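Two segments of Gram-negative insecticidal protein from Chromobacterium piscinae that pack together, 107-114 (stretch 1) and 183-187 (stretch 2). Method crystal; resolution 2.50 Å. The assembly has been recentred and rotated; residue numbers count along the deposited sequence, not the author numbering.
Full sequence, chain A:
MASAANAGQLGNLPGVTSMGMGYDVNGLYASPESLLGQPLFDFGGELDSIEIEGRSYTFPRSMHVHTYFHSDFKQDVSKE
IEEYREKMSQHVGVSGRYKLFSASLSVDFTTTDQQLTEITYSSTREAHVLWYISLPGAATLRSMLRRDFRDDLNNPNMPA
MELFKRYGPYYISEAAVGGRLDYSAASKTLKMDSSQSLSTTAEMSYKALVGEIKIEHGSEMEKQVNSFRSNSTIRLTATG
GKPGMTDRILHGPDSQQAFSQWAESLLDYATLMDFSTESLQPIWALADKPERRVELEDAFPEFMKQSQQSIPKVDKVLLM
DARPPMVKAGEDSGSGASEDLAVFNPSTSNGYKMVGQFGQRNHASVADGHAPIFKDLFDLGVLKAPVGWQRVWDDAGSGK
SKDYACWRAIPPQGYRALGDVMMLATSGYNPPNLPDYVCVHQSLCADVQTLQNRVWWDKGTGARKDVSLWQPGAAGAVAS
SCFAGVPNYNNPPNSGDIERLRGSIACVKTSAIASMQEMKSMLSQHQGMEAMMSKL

Stretch 1 107-114: VDFTTTDQ
Stretch 2, residues 183-187: YSAAS

A small, largely buried contact sets the break between two helices against one side of a β-strand, held by a single hydrogen bond and the packing of Phe 109 on Ala 186, with 241 Å² buried, both sides summed. Stretch 1 ends one helix at Val 107 and Asp 108 (phi/psi -83/-31 at Asp 108), leaves helical geometry at Phe 109 (-138/148), passes through Thr 110 (-66/154) and is helical again from Thr 111 to Gln 114. Stretch 2 is extended throughout, from -99/100 at Tyr 183 to -107/136 at Ser 187, so its side chains alternate: Ser 184 and Ala 186 point toward stretch 1, Tyr 183, Ala 185 and Ser 187 away. In register, Asp 108 CA lies 5.5 Å from Ser 184 CA, and Phe 109 CA 6.4 Å from Ala 186 CA. Ser 184, chi1 p (69°), donates from OG to Asp 108 O at 2.7 Å; the short hydroxyl thus meets a carbonyl at the helix end, while Asp 108 CB sits 3.4 Å from the same OG. Phe 109, chi1 m (-51°) and chi2 -66°, starts sideways, but its ring reaches nearer the strand. Phe 109 CE1 is 3.4 Å from Ala 185 O and 4.0 Å from Ala 186 N, both backbone atoms at the ring edge, and Phe 109 CD1 packs 4.1 Å from Ala 186 CB. The methyl of Ala 186 suits this narrow space: Asp 113 OD2 approaches its CB to 3.3 Å. Asp 113 points toward the strand with chi1 m (-70°) and chi2 -24°, and its OD2 is hydrogen-bonded elsewhere in the structure. Thr 110, chi1 p (61°), caps the second helix: its OG1 accepts from Asp 113 N at 3.1 Å, and Gln 114 N donates to Thr 110 O at 3.1 Å; both bonds lie in the turn that carries Asp 113 beside Ala 186.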

# COMPACT_ATOMS: atom_id res chain seq x y z
N VAL A 107 35.70 4.59 -6.90
CA VAL A 107 34.35 5.08 -6.74
C VAL A 107 34.32 6.58 -7.06
O VAL A 107 33.47 7.03 -7.83
CB VAL A 107 33.77 4.76 -5.33
CG1 VAL A 107 32.45 5.53 -5.07
CG2 VAL A 107 33.57 3.25 -5.21
N ASP A 108 35.27 7.33 -6.51
CA ASP A 108 35.29 8.79 -6.61
C ASP A 108 35.90 9.37 -7.90
O ASP A 108 35.51 10.46 -8.31
CB ASP A 108 36.05 9.39 -5.43
CG ASP A 108 35.33 9.17 -4.10
OD1 ASP A 108 34.08 8.99 -4.07
OD2 ASP A 108 36.04 9.16 -3.07
N PHE A 109 36.87 8.68 -8.49
CA PHE A 109 37.66 9.19 -9.61
C PHE A 109 37.87 8.12 -10.66
O PHE A 109 37.99 6.94 -10.33
CB PHE A 109 39.05 9.64 -9.13
CG PHE A 109 39.02 10.56 -7.95
CD1 PHE A 109 38.49 11.82 -8.05
CD2 PHE A 109 39.54 10.14 -6.73
CE1 PHE A 109 38.48 12.67 -6.96
CE2 PHE A 109 39.53 10.97 -5.63
CZ PHE A 109 38.99 12.25 -5.74
N THR A 110 37.96 8.52 -11.92
CA THR A 110 38.30 7.58 -12.98
C THR A 110 39.74 7.12 -12.75
O THR A 110 40.54 7.81 -12.15
CB THR A 110 38.22 8.17 -14.40
OG1 THR A 110 39.14 9.27 -14.52
CG2 THR A 110 36.79 8.62 -14.75
N THR A 111 40.03 5.94 -13.25
CA THR A 111 41.35 5.42 -13.13
C THR A 111 42.37 6.29 -13.92
O THR A 111 43.49 6.49 -13.48
CB THR A 111 41.38 3.93 -13.56
OG1 THR A 111 42.62 3.35 -13.09
CG2 THR A 111 41.23 3.75 -15.07
N THR A 112 41.96 6.85 -15.05
CA THR A 112 42.81 7.78 -15.79
C THR A 112 43.22 9.01 -14.93
O THR A 112 44.42 9.30 -14.78
CB THR A 112 42.11 8.21 -17.12
OG1 THR A 112 42.00 7.08 -17.99
CG2 THR A 112 42.93 9.29 -17.85
N ASP A 113 42.23 9.67 -14.33
CA ASP A 113 42.48 10.85 -13.49
C ASP A 113 43.34 10.54 -12.29
O ASP A 113 44.12 11.37 -11.86
CB ASP A 113 41.16 11.49 -13.02
CG ASP A 113 40.40 12.16 -14.15
OD1 ASP A 113 41.00 12.55 -15.14
OD2 ASP A 113 39.18 12.32 -14.08
N GLN A 114 43.20 9.34 -11.74
CA GLN A 114 44.03 8.93 -10.62
C GLN A 114 45.50 8.92 -11.00
O GLN A 114 46.35 9.35 -10.24
CB GLN A 114 43.61 7.54 -10.13
CG GLN A 114 42.29 7.49 -9.40
CD GLN A 114 41.85 6.07 -9.13
OE1 GLN A 114 40.77 5.64 -9.58
NE2 GLN A 114 42.67 5.32 -8.39
N TYR A 183 30.67 14.53 -3.05
CA TYR A 183 30.80 15.23 -4.31
C TYR A 183 32.27 15.21 -4.59
O TYR A 183 33.03 15.98 -4.01
CB TYR A 183 30.27 16.64 -4.11
CG TYR A 183 30.22 17.53 -5.34
CD1 TYR A 183 29.29 17.32 -6.34
CD2 TYR A 183 31.04 18.64 -5.43
CE1 TYR A 183 29.24 18.17 -7.43
CE2 TYR A 183 30.97 19.49 -6.51
CZ TYR A 183 30.07 19.26 -7.50
OH TYR A 183 30.01 20.11 -8.57
N SER A 184 32.68 14.29 -5.45
CA SER A 184 34.12 14.09 -5.70
C SER A 184 34.52 14.61 -7.07
O SER A 184 33.83 14.36 -8.07
CB SER A 184 34.50 12.62 -5.52
OG SER A 184 33.94 11.83 -6.55
N ALA A 185 35.65 15.33 -7.13
CA ALA A 185 36.05 15.99 -8.37
C ALA A 185 37.51 15.75 -8.67
O ALA A 185 38.39 15.93 -7.80
CB ALA A 185 35.74 17.48 -8.33
N ALA A 186 37.76 15.32 -9.91
CA ALA A 186 39.09 15.34 -10.49
C ALA A 186 39.16 16.59 -11.36
O ALA A 186 38.57 16.63 -12.44
CB ALA A 186 39.31 14.10 -11.33
N SER A 187 39.86 17.62 -10.87
CA SER A 187 39.85 18.92 -11.53
C SER A 187 41.19 19.15 -12.23
O SER A 187 42.26 18.87 -11.67
CB SER A 187 39.61 20.02 -10.51
OG SER A 187 38.30 19.97 -9.98